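Local coordinates for protein halogenase PltM (Pseudomonas fluorescens, PDB 6BZN) that halogenates phenolic compounds as a flavin-dependent enzyme that can install chlorine, bromine or iodine, at residues T248-H251 with G256-W259; L108-A113 with P348-G353; Q195-S200 with P340-F345; T357-L362 with E386-N391. One frame throughout, in Å; residues are numbered along the deposited sequence.

Overall arrangement
All four contacts are largely buried, and interaction 3 has one exposed residue. Interactions 1 and 2 touch directly, their centres 8 Å apart, because strands 248-253 and 109-114 are neighbours in the mixed sheet. Interaction 1 is a hairpin pair fixed by backbone hydrogen bonds and rings, whereas interaction 2 sets aromatic side chains of that sheet against a turn, with no hydrogen bond between its two segments. Interactions 3 and 4, 13 Å apart between centres, meet around Pro340 and Thr343: interaction 3 joins small side chains and one water, interaction 4 lays a carboxylate on an imidazole, bridged by a water and a glycerol. Interactions 2 and 4 share helix 352-374.

Interaction 1 (T248-H251 with G256-W259); sequences TLHH and GWLW
With CG of His250 anti to its carbonyl carbon (chi1 -56°) and CG of Trp257 held between backbone N and carbonyl carbon (chi1 73°), the two rings come side by side on one face of the sheet. CD2 of the imidazole lies 3.2 Å from CZ3 of the indole. The planes are 23° apart, yet the centroid of the His250 ring is 5.0 Å from that of the Trp257 six-membered ring, so the overlap is slight. Outside the pair, His250 ND1 is hydrogen-bonded to Ser111 O, and its ring stacks on Phe112. Replacing His250 by an alanine takes the imidazole from between Trp257 and Phe112, which would probably open a gap there and leave Ser111 O without this side-chain donor.

The backbones form the antiparallel beta hairpin of strands 248-253 and 256-262, inside a mixed sheet. His251 and Leu258 are its hydrogen-bonded pair: His251 N to Leu258 O and Leu258 N to His251 O are both 2.8 Å. His250 and Trp259 form the adjoining non-hydrogen-bonded pair, where Trp259 CA gives a CA-H...O contact to Leu249 O at 3.3 Å. On the other face, Leu258 CD2 meets the edge of the His251 ring at CD2, 3.9 Å away, while Leu249 CD1 lies over one face of that ring, toward its rim. The imidazole nitrogens of His251 are engaged by His115 and His308.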
loop_
_atom_site.group_PDB
_atom_site.type_symbol
_atom_site.label_atom_id
_atom_site.label_comp_id
_atom_site.label_asym_id
_atom_site.label_seq_id
_atom_site.Cartn_x
_atom_site.Cartn_y
_atom_site.Cartn_z
ATOM N N THR A 248 9.129 9.601 2.586
ATOM C CA THR A 248 8.801 9.078 1.270
ATOM C C THR A 248 8.586 10.274 0.351
ATOM O O THR A 248 7.573 10.955 0.441
ATOM C CB THR A 248 7.525 8.251 1.326
ATOM O OG1 THR A 248 7.643 7.296 2.393
ATOM C CG2 THR A 248 7.241 7.551 -0.003
ATOM N N LEU A 249 9.545 10.508 -0.530
ATOM C CA LEU A 249 9.563 11.688 -1.369
ATOM C C LEU A 249 8.951 11.356 -2.721
ATOM O O LEU A 249 9.361 10.379 -3.370
ATOM C CB LEU A 249 11.000 12.183 -1.504
ATOM C CG LEU A 249 11.368 13.201 -2.571
ATOM C CD1 LEU A 249 10.522 14.457 -2.457
ATOM C CD2 LEU A 249 12.852 13.517 -2.433
ATOM N N HIS A 250 7.979 12.177 -3.121
ATOM C CA HIS A 250 7.254 12.040 -4.371
ATOM C C HIS A 250 7.567 13.266 -5.218
ATOM O O HIS A 250 7.175 14.380 -4.852
ATOM C CB HIS A 250 5.742 12.031 -4.106
ATOM C CG HIS A 250 5.276 10.974 -3.152
ATOM N ND1 HIS A 250 5.542 11.013 -1.802
ATOM C CD2 HIS A 250 4.494 9.884 -3.346
ATOM C CE1 HIS A 250 4.981 9.969 -1.211
ATOM N NE2 HIS A 250 4.342 9.267 -2.129
ATOM N N HIS A 251 8.285 13.079 -6.322
ATOM C CA HIS A 251 8.486 14.144 -7.297
ATOM C C HIS A 251 7.367 14.013 -8.302
ATOM O O HIS A 251 7.268 12.982 -8.974
ATOM C CB HIS A 251 9.818 13.979 -8.000
ATOM C CG HIS A 251 10.982 14.313 -7.141
ATOM N ND1 HIS A 251 11.204 15.580 -6.655
ATOM C CD2 HIS A 251 12.001 13.552 -6.686
ATOM C CE1 HIS A 251 12.308 15.589 -5.935
ATOM N NE2 HIS A 251 12.811 14.371 -5.949
ATOM N N GLY A 256 3.109 12.151 -14.602
ATOM C CA GLY A 256 3.589 11.086 -13.748
ATOM C C GLY A 256 4.274 11.517 -12.483
ATOM O O GLY A 256 4.190 12.668 -12.059
ATOM N N TRP A 257 4.964 10.566 -11.876
ATOM C CA TRP A 257 5.705 10.839 -10.661
ATOM C C TRP A 257 6.834 9.850 -10.442
ATOM O O TRP A 257 6.867 8.773 -11.058
ATOM C CB TRP A 257 4.759 10.864 -9.462
ATOM C CG TRP A 257 4.223 9.543 -8.997
ATOM C CD1 TRP A 257 3.221 8.796 -9.571
ATOM C CD2 TRP A 257 4.620 8.839 -7.812
ATOM N NE1 TRP A 257 2.992 7.670 -8.815
ATOM C CE2 TRP A 257 3.830 7.676 -7.727
ATOM C CE3 TRP A 257 5.580 9.076 -6.815
ATOM C CZ2 TRP A 257 3.981 6.743 -6.687
ATOM C CZ3 TRP A 257 5.710 8.178 -5.786
ATOM C CH2 TRP A 257 4.921 7.013 -5.728
ATOM N N LEU A 258 7.764 10.245 -9.579
ATOM C CA LEU A 258 8.914 9.429 -9.217
ATOM C C LEU A 258 9.082 9.427 -7.695
ATOM O O LEU A 258 8.970 10.479 -7.033
ATOM C CB LEU A 258 10.177 9.935 -9.937
ATOM C CG LEU A 258 11.544 9.321 -9.580
ATOM C CD1 LEU A 258 12.525 9.381 -10.750
ATOM C CD2 LEU A 258 12.173 10.007 -8.364
ATOM N N TRP A 259 9.370 8.254 -7.143
ATOM C CA TRP A 259 9.628 8.121 -5.712
ATOM C C TRP A 259 11.110 8.012 -5.406
ATOM O O TRP A 259 11.856 7.412 -6.176
ATOM C CB TRP A 259 8.860 6.936 -5.119
ATOM C CG TRP A 259 9.400 5.494 -5.279
ATOM C CD1 TRP A 259 10.554 4.968 -4.760
ATOM C CD2 TRP A 259 8.722 4.402 -5.912
ATOM N NE1 TRP A 259 10.639 3.617 -5.045
ATOM C CE2 TRP A 259 9.532 3.247 -5.755
ATOM C CE3 TRP A 259 7.504 4.283 -6.603
ATOM C CZ2 TRP A 259 9.165 1.991 -6.265
ATOM C CZ3 TRP A 259 7.147 3.026 -7.124
ATOM C CH2 TRP A 259 7.976 1.908 -6.955
#

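Interaction 2 (L108-A113 with P348-G353); sequences LGFSFA and PLFSRG
Phe110 is the first residue of strand 109-114 to reach Phe350, which belongs to a type II beta turn from Pro348 to Ser351 leading into helix 352-374. The turn is closed by Ser351 N to Pro348 O at 2.9 Å. Phe350, at its third position, has the positive phi (77°) expected there.

The Phe110 ring reaches the turn by its far corner: CE2 lies 3.8 Å from Phe350 CA, and Phe350 O sits at the ring edge, in its plane. CZ of the same ring is 4.2 Å from Ser351 CB. Ser351, whose OG is bonded to Ala65 O, and Ala65 are both FAD-binding residues in another structure of this protein, consistent with the strand's aromatic side chains lying behind the flavin site.

Two residues on, Phe112 meets the same Phe350 from another direction. The side chains cross at about a right angle, the ring planes are 53° apart and the centroids 5.9 Å, an oblique meeting. Trp420 stacks on Phe350 from outside the two segments. The closest touch falls between ring corners, Phe112 CZ to Phe350 CE1 at 3.6 Å.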
loop_
_atom_site.group_PDB
_atom_site.type_symbol
_atom_site.label_atom_id
_atom_site.label_comp_id
_atom_site.label_asym_id
_atom_site.label_seq_id
_atom_site.Cartn_x
_atom_site.Cartn_y
_atom_site.Cartn_z
ATOM N N LEU A 108 9.433 10.051 8.196
ATOM C CA LEU A 108 8.752 10.949 9.112
ATOM C C LEU A 108 7.535 11.579 8.459
ATOM O O LEU A 108 6.885 12.439 9.071
ATOM C CB LEU A 108 9.726 12.017 9.583
ATOM C CG LEU A 108 10.978 11.461 10.259
ATOM C CD1 LEU A 108 11.960 12.585 10.582
ATOM C CD2 LEU A 108 10.613 10.674 11.505
ATOM N N GLY A 109 7.221 11.141 7.236
ATOM C CA GLY A 109 6.048 11.599 6.512
ATOM C C GLY A 109 6.172 11.363 5.018
ATOM O O GLY A 109 7.166 10.811 4.546
ATOM N N PHE A 110 5.130 11.757 4.299
ATOM C CA PHE A 110 5.134 11.808 2.833
ATOM C C PHE A 110 5.475 13.240 2.434
ATOM O O PHE A 110 4.922 14.179 2.998
ATOM C CB PHE A 110 3.755 11.452 2.252
ATOM C CG PHE A 110 3.414 9.958 2.210
ATOM C CD1 PHE A 110 4.342 8.951 2.490
ATOM C CD2 PHE A 110 2.142 9.565 1.806
ATOM C CE1 PHE A 110 3.988 7.600 2.398
ATOM C CE2 PHE A 110 1.781 8.214 1.734
ATOM C CZ PHE A 110 2.708 7.232 2.021
ATOM N N SER A 111 6.380 13.414 1.478
ATOM C CA SER A 111 6.683 14.728 0.939
ATOM C C SER A 111 6.462 14.716 -0.569
ATOM O O SER A 111 6.631 13.681 -1.236
ATOM C CB SER A 111 8.112 15.149 1.268
ATOM O OG SER A 111 9.049 14.258 0.705
ATOM N N PHE A 112 6.068 15.875 -1.089
ATOM C CA PHE A 112 5.726 16.030 -2.494
ATOM C C PHE A 112 6.402 17.279 -3.021
ATOM O O PHE A 112 6.217 18.340 -2.441
ATOM C CB PHE A 112 4.207 16.140 -2.674
ATOM C CG PHE A 112 3.451 14.954 -2.136
ATOM C CD1 PHE A 112 3.095 14.889 -0.796
ATOM C CD2 PHE A 112 3.141 13.880 -2.956
ATOM C CE1 PHE A 112 2.422 13.787 -0.295
ATOM C CE2 PHE A 112 2.475 12.770 -2.458
ATOM C CZ PHE A 112 2.103 12.725 -1.132
ATOM N N ALA A 113 7.193 17.152 -4.088
ATOM C CA ALA A 113 7.831 18.286 -4.747
ATOM C C ALA A 113 7.392 18.295 -6.198
ATOM O O ALA A 113 7.486 17.270 -6.886
ATOM C CB ALA A 113 9.339 18.168 -4.657
ATOM N N PRO A 348 1.365 2.632 -6.823
ATOM C CA PRO A 348 2.143 2.845 -5.601
ATOM C C PRO A 348 1.807 4.137 -4.847
ATOM O O PRO A 348 2.116 4.240 -3.647
ATOM C CB PRO A 348 3.587 2.889 -6.096
ATOM C CG PRO A 348 3.496 3.110 -7.580
ATOM C CD PRO A 348 2.236 2.420 -7.993
ATOM N N LEU A 349 1.186 5.099 -5.527
ATOM C CA LEU A 349 0.926 6.418 -4.957
ATOM C C LEU A 349 0.049 6.342 -3.721
ATOM O O LEU A 349 -1.080 5.865 -3.778
ATOM C CB LEU A 349 0.263 7.341 -5.981
ATOM C CG LEU A 349 0.049 8.778 -5.496
ATOM C CD1 LEU A 349 1.379 9.491 -5.348
ATOM C CD2 LEU A 349 -0.880 9.550 -6.417
ATOM N N PHE A 350 0.584 6.838 -2.613
ATOM C CA PHE A 350 -0.046 6.797 -1.279
ATOM C C PHE A 350 0.023 5.452 -0.582
ATOM O O PHE A 350 -0.491 5.324 0.531
ATOM C CB PHE A 350 -1.497 7.312 -1.265
ATOM C CG PHE A 350 -1.639 8.743 -1.668
ATOM C CD1 PHE A 350 -1.007 9.736 -0.937
ATOM C CD2 PHE A 350 -2.411 9.104 -2.747
ATOM C CE1 PHE A 350 -1.125 11.069 -1.275
ATOM C CE2 PHE A 350 -2.539 10.437 -3.096
ATOM C CZ PHE A 350 -1.898 11.421 -2.361
ATOM N N SER A 351 0.642 4.450 -1.216
ATOM C CA SER A 351 0.935 3.185 -0.580
ATOM C C SER A 351 -0.307 2.538 0.076
ATOM O O SER A 351 -0.264 2.028 1.189
ATOM C CB SER A 351 2.122 3.370 0.387
ATOM O OG SER A 351 2.776 2.140 0.577
ATOM N N ARG A 352 -1.423 2.551 -0.652
ATOM C CA ARG A 352 -2.670 1.985 -0.150
ATOM C C ARG A 352 -2.701 0.444 -0.198
ATOM O O ARG A 352 -3.442 -0.172 0.563
ATOM C CB ARG A 352 -3.882 2.549 -0.913
ATOM C CG ARG A 352 -4.002 4.072 -0.888
ATOM C CD ARG A 352 -3.964 4.680 0.512
ATOM N NE ARG A 352 -5.070 4.206 1.343
ATOM C CZ ARG A 352 -5.357 4.640 2.569
ATOM N NH1 ARG A 352 -4.615 5.587 3.161
ATOM N NH2 ARG A 352 -6.402 4.116 3.210
ATOM N N GLY A 353 -1.884 -0.159 -1.058
ATOM C CA GLY A 353 -1.844 -1.626 -1.201
ATOM C C GLY A 353 -1.581 -2.374 0.096
ATOM O O GLY A 353 -2.321 -3.291 0.453
#

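Interaction 3 (Q195-S200 with P340-F345); sequences QGSPLS and PQATGF
The peptide carbonyl of Ala342 is the flat group that meets Ser200, and it is approached at its oxygen, with no ring or carboxamide stacked across the contact. Ser200 CB lies 3.8 Å from Ala342 O, nearer than to the carbonyl carbon. Water 1 donates to Ala342 O at 2.7 Å and is 2.5 Å from Ser200 OG. Ser200 OG, anti to its backbone N (chi1 175°), points to the water; at 3.9 Å from Ala342 O it is too far for a direct bond, so the water spans the gap. Ala342 O is also bonded to Arg206 NH2, while NH1 of the same guanidinium holds Gln195 O, so one arginine ties both segments.

The apolar part is small and tight. Ser197 CB presses on Ala342 CB at 3.5 Å, closer than usual for two carbons, and the backbones come to 5.2 Å between the CA atoms of these residues. Ser197 is the N-cap of helix 198-203; its OG accepts from Ser200 N, although that oxygen is less surely placed, and it is also bonded to Asp191 OD2.

Gly196 and Gln341 bind FAD molecules in other structures of this protein. The two segments follow strands 188-191 and 336-338, neighbours in the parallel sheet of the Rossmann-type FAD-binding fold. Ala342 rests on Asp191 at the end of the first strand, Pro340 packs against helix 352-374, and Thr343 turns to Cys389 and Leu390 of helix 383-406.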
loop_
_atom_site.group_PDB
_atom_site.type_symbol
_atom_site.label_atom_id
_atom_site.label_comp_id
_atom_site.label_asym_id
_atom_site.label_seq_id
_atom_site.Cartn_x
_atom_site.Cartn_y
_atom_site.Cartn_z
ATOM N N GLN A 195 0.218 -10.038 -8.987
ATOM C CA GLN A 195 -0.323 -10.043 -10.343
ATOM C C GLN A 195 -0.348 -11.464 -10.930
ATOM O O GLN A 195 -1.151 -11.728 -11.823
ATOM C CB GLN A 195 0.404 -9.055 -11.287
ATOM C CG GLN A 195 -0.522 -8.553 -12.400
ATOM C CD GLN A 195 0.104 -7.545 -13.357
ATOM O OE1 GLN A 195 0.457 -6.425 -12.968
ATOM N NE2 GLN A 195 0.202 -7.923 -14.630
ATOM N N GLY A 196 0.492 -12.370 -10.402
ATOM C CA GLY A 196 0.494 -13.786 -10.804
ATOM C C GLY A 196 -0.483 -14.720 -10.091
ATOM O O GLY A 196 -0.310 -15.933 -10.124
ATOM N N SER A 197 -1.508 -14.166 -9.452
ATOM C CA SER A 197 -2.582 -14.958 -8.826
ATOM C C SER A 197 -3.112 -16.078 -9.762
ATOM O O SER A 197 -3.813 -15.781 -10.731
ATOM C CB SER A 197 -3.725 -14.020 -8.427
ATOM O OG SER A 197 -4.923 -14.725 -8.134
ATOM N N PRO A 198 -2.774 -17.358 -9.477
ATOM C CA PRO A 198 -3.217 -18.455 -10.359
ATOM C C PRO A 198 -4.713 -18.780 -10.215
ATOM O O PRO A 198 -5.325 -19.309 -11.161
ATOM C CB PRO A 198 -2.357 -19.632 -9.901
ATOM C CG PRO A 198 -2.167 -19.371 -8.444
ATOM C CD PRO A 198 -2.041 -17.873 -8.299
ATOM N N LEU A 199 -5.289 -18.460 -9.052
ATOM C CA LEU A 199 -6.728 -18.506 -8.867
ATOM C C LEU A 199 -7.382 -17.420 -9.653
ATOM O O LEU A 199 -8.419 -17.645 -10.238
ATOM C CB LEU A 199 -7.154 -18.352 -7.400
ATOM C CG LEU A 199 -7.106 -19.612 -6.557
ATOM C CD1 LEU A 199 -7.505 -19.265 -5.148
ATOM C CD2 LEU A 199 -8.036 -20.672 -7.128
ATOM N N SER A 200 -6.797 -16.223 -9.651
ATOM C CA SER A 200 -7.380 -15.156 -10.421
ATOM C C SER A 200 -7.432 -15.552 -11.891
ATOM O O SER A 200 -8.474 -15.387 -12.525
ATOM C CB SER A 200 -6.644 -13.823 -10.256
ATOM O OG SER A 200 -7.202 -12.843 -11.121
ATOM N N PRO A 340 -5.977 -8.993 -1.227
ATOM C CA PRO A 340 -6.063 -7.803 -2.092
ATOM C C PRO A 340 -5.141 -7.737 -3.292
ATOM O O PRO A 340 -5.626 -7.415 -4.367
ATOM C CB PRO A 340 -5.796 -6.658 -1.124
ATOM C CG PRO A 340 -6.446 -7.154 0.123
ATOM C CD PRO A 340 -6.054 -8.608 0.192
ATOM N N GLN A 341 -3.859 -8.066 -3.162
ATOM C CA GLN A 341 -2.971 -8.035 -4.345
ATOM C C GLN A 341 -3.438 -8.942 -5.490
ATOM O O GLN A 341 -3.276 -8.594 -6.668
ATOM C CB GLN A 341 -1.535 -8.417 -3.988
ATOM C CG GLN A 341 -0.785 -7.393 -3.179
ATOM C CD GLN A 341 -0.356 -6.170 -3.990
ATOM O OE1 GLN A 341 -0.723 -5.043 -3.652
ATOM N NE2 GLN A 341 0.452 -6.383 -5.037
ATOM N N ALA A 342 -3.992 -10.101 -5.140
ATOM C CA ALA A 342 -4.558 -11.008 -6.126
ATOM C C ALA A 342 -5.878 -10.486 -6.726
ATOM O O ALA A 342 -6.284 -10.948 -7.787
ATOM C CB ALA A 342 -4.758 -12.380 -5.513
ATOM N N THR A 343 -6.539 -9.552 -6.039
ATOM C CA THR A 343 -7.851 -9.023 -6.421
ATOM C C THR A 343 -7.772 -7.755 -7.236
ATOM O O THR A 343 -8.426 -7.626 -8.281
ATOM C CB THR A 343 -8.675 -8.700 -5.147
ATOM O OG1 THR A 343 -8.760 -9.877 -4.344
ATOM C CG2 THR A 343 -10.066 -8.248 -5.480
ATOM N N GLY A 344 -7.001 -6.792 -6.736
ATOM C CA GLY A 344 -6.905 -5.508 -7.387
ATOM C C GLY A 344 -5.704 -4.711 -6.951
ATOM O O GLY A 344 -5.244 -4.854 -5.822
ATOM N N PHE A 345 -5.180 -3.898 -7.860
ATOM C CA PHE A 345 -4.110 -2.956 -7.540
ATOM C C PHE A 345 -4.280 -1.701 -8.362
ATOM O O PHE A 345 -4.690 -1.779 -9.501
ATOM C CB PHE A 345 -2.743 -3.558 -7.832
ATOM C CG PHE A 345 -1.606 -2.705 -7.343
ATOM C CD1 PHE A 345 -1.300 -2.669 -5.993
ATOM C CD2 PHE A 345 -0.858 -1.936 -8.218
ATOM C CE1 PHE A 345 -0.253 -1.883 -5.520
ATOM C CE2 PHE A 345 0.195 -1.158 -7.761
ATOM C CZ PHE A 345 0.500 -1.138 -6.403
HETATM O O HOH W 1 -8.120 -10.975 -9.740
#

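Interaction 4 (T357-L362 with E386-N391); sequences TFESIL and ERHCLN. With GOL (glycerol), chain I.
Glycerol O1 is gripped by Glu359 and His388 together: it donates to Glu359 OE1 at 2.6 Å and accepts from His388 NE2 at 2.9 Å, the latter bond nearly straight (167°). O1 lies in the plane of the imidazole, at its edge. The glycerol, probably from the crystallisation liquor, is also bonded to Arg352 NH2 and Cys459 O.

Glu359 and His388 have no direct hydrogen bond. Instead the carboxylate is stacked against the ring, planes 26° apart, with Glu359 CD 3.3 Å from His388 NE2. Behind it Glu359 CG lies over the ring face, 4.1 Å from the centroid, a CH-pi contact. The extended glutamate chain, CG anti to the backbone N (chi1 -174°), carries the acid there. Glu359 OE2 forms a salt bridge to Arg363 NE on the same helix. The nearby carboxylate would tend to favour a positive charge on His388. Were Glu359 an alanine, Arg363 NE is likely to lose this carboxylate, part of the His388 face to be uncovered and glycerol O1 to be left without this acceptor.

At the other nitrogen of the ring, water 2 sits in the ring plane, 2.7 Å from His388 ND1, and reaches Ser360 OG at 2.6 Å, so a second bridge links the helices.

The contact joins helix 352-374 to helix 383-406, their CA atoms nearest at Ser360 and Cys389, 6.8 Å apart. Pro340 of helix 340-343 touches both of these residues, and elsewhere on the first helix Phe358 packs on Ile33 and Leu37 of helix 33-44.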
loop_
_atom_site.group_PDB
_atom_site.type_symbol
_atom_site.label_atom_id
_atom_site.label_comp_id
_atom_site.label_asym_id
_atom_site.label_seq_id
_atom_site.Cartn_x
_atom_site.Cartn_y
_atom_site.Cartn_z
ATOM N N THR A 357 -4.201 -4.816 2.119
ATOM C CA THR A 357 -3.713 -6.162 2.450
ATOM C C THR A 357 -3.854 -6.530 3.934
ATOM O O THR A 357 -4.432 -7.571 4.265
ATOM C CB THR A 357 -2.255 -6.340 2.001
ATOM O OG1 THR A 357 -2.193 -6.235 0.576
ATOM C CG2 THR A 357 -1.685 -7.711 2.421
ATOM N N PHE A 358 -3.313 -5.709 4.829
ATOM C CA PHE A 358 -3.311 -6.074 6.239
ATOM C C PHE A 358 -4.720 -6.046 6.804
ATOM O O PHE A 358 -5.068 -6.879 7.647
ATOM C CB PHE A 358 -2.374 -5.178 7.068
ATOM C CG PHE A 358 -0.920 -5.238 6.646
ATOM C CD1 PHE A 358 -0.359 -6.396 6.121
ATOM C CD2 PHE A 358 -0.101 -4.135 6.813
ATOM C CE1 PHE A 358 0.975 -6.428 5.744
ATOM C CE2 PHE A 358 1.240 -4.165 6.433
ATOM C CZ PHE A 358 1.772 -5.309 5.886
ATOM N N GLU A 359 -5.535 -5.100 6.349
ATOM C CA GLU A 359 -6.927 -5.036 6.822
ATOM C C GLU A 359 -7.695 -6.258 6.344
ATOM O O GLU A 359 -8.469 -6.840 7.110
ATOM C CB GLU A 359 -7.640 -3.755 6.397
ATOM C CG GLU A 359 -9.029 -3.687 7.033
ATOM C CD GLU A 359 -9.770 -2.394 6.800
ATOM O OE1 GLU A 359 -9.118 -1.367 6.519
ATOM O OE2 GLU A 359 -11.026 -2.423 6.912
ATOM N N SER A 360 -7.451 -6.680 5.108
ATOM C CA SER A 360 -8.162 -7.848 4.569
ATOM C C SER A 360 -7.816 -9.116 5.348
ATOM O O SER A 360 -8.690 -9.952 5.629
ATOM C CB SER A 360 -7.880 -8.023 3.062
ATOM O OG SER A 360 -8.736 -9.015 2.529
ATOM N N ILE A 361 -6.549 -9.262 5.731
ATOM C CA ILE A 361 -6.134 -10.423 6.540
ATOM C C ILE A 361 -6.866 -10.405 7.884
ATOM O O ILE A 361 -7.380 -11.424 8.354
ATOM C CB ILE A 361 -4.609 -10.479 6.742
ATOM C CG1 ILE A 361 -3.912 -10.668 5.393
ATOM C CG2 ILE A 361 -4.208 -11.599 7.706
ATOM C CD1 ILE A 361 -2.425 -10.355 5.432
ATOM N N LEU A 362 -6.914 -9.218 8.476
ATOM C CA LEU A 362 -7.543 -9.009 9.761
ATOM C C LEU A 362 -9.039 -9.332 9.743
ATOM O O LEU A 362 -9.572 -9.899 10.704
ATOM C CB LEU A 362 -7.290 -7.565 10.168
ATOM C CG LEU A 362 -7.523 -7.058 11.573
ATOM C CD1 LEU A 362 -6.885 -7.931 12.639
ATOM C CD2 LEU A 362 -6.971 -5.636 11.604
ATOM N N GLU A 386 -15.052 -9.549 0.812
ATOM C CA GLU A 386 -15.188 -9.029 -0.545
ATOM C C GLU A 386 -15.626 -7.567 -0.583
ATOM O O GLU A 386 -15.099 -6.777 -1.355
ATOM C CB GLU A 386 -16.198 -9.868 -1.321
ATOM C CG GLU A 386 -16.357 -9.454 -2.767
ATOM C CD GLU A 386 -17.197 -10.439 -3.535
ATOM O OE1 GLU A 386 -18.403 -10.183 -3.710
ATOM O OE2 GLU A 386 -16.665 -11.499 -3.923
ATOM N N ARG A 387 -16.629 -7.233 0.222
ATOM C CA ARG A 387 -17.127 -5.870 0.280
ATOM C C ARG A 387 -16.014 -4.891 0.652
ATOM O O ARG A 387 -15.833 -3.889 -0.026
ATOM C CB ARG A 387 -18.305 -5.763 1.248
ATOM C CG ARG A 387 -18.814 -4.344 1.449
ATOM C CD ARG A 387 -20.114 -4.354 2.234
ATOM N NE ARG A 387 -20.511 -3.011 2.668
ATOM C CZ ARG A 387 -20.780 -2.632 3.923
ATOM N NH1 ARG A 387 -20.714 -3.476 4.949
ATOM N NH2 ARG A 387 -21.141 -1.367 4.157
ATOM N N HIS A 388 -15.269 -5.183 1.715
ATOM C CA HIS A 388 -14.101 -4.371 2.050
ATOM C C HIS A 388 -13.110 -4.261 0.869
ATOM O O HIS A 388 -12.743 -3.158 0.472
ATOM C CB HIS A 388 -13.368 -4.895 3.284
ATOM C CG HIS A 388 -12.000 -4.318 3.416
ATOM N ND1 HIS A 388 -10.858 -5.035 3.129
ATOM C CD2 HIS A 388 -11.598 -3.052 3.666
ATOM C CE1 HIS A 388 -9.807 -4.250 3.264
ATOM N NE2 HIS A 388 -10.232 -3.038 3.579
ATOM N N CYS A 389 -12.704 -5.391 0.290
ATOM C CA CYS A 389 -11.623 -5.367 -0.703
ATOM C C CYS A 389 -12.021 -4.630 -1.976
ATOM O O CYS A 389 -11.271 -3.766 -2.472
ATOM C CB CYS A 389 -11.132 -6.770 -1.040
ATOM S SG CYS A 389 -9.661 -6.700 -2.094
ATOM N N LEU A 390 -13.214 -4.930 -2.483
ATOM C CA LEU A 390 -13.663 -4.295 -3.724
ATOM C C LEU A 390 -13.905 -2.789 -3.512
ATOM O O LEU A 390 -13.547 -1.996 -4.366
ATOM C CB LEU A 390 -14.904 -4.966 -4.313
ATOM C CG LEU A 390 -14.822 -6.466 -4.666
ATOM C CD1 LEU A 390 -15.884 -6.834 -5.707
ATOM C CD2 LEU A 390 -13.453 -6.971 -5.105
ATOM N N ASN A 391 -14.480 -2.413 -2.370
ATOM C CA ASN A 391 -14.650 -0.988 -2.039
ATOM C C ASN A 391 -13.310 -0.286 -1.894
ATOM O O ASN A 391 -13.164 0.860 -2.323
ATOM C CB ASN A 391 -15.457 -0.787 -0.745
ATOM C CG ASN A 391 -16.927 -1.107 -0.890
ATOM O OD1 ASN A 391 -17.401 -1.454 -1.955
ATOM N ND2 ASN A 391 -17.666 -0.987 0.216
HETATM C C1 GOL I . -8.824 -0.028 3.242
HETATM O O1 GOL I . -8.234 -1.032 4.080
HETATM C C2 GOL I . -8.324 1.401 3.520
HETATM O O2 GOL I . -8.574 2.168 2.348
HETATM C C3 GOL I . -8.962 2.171 4.685
HETATM O O3 GOL I . -10.331 1.818 4.915
HETATM O O HOH W 2 -11.021 -7.738 2.719
#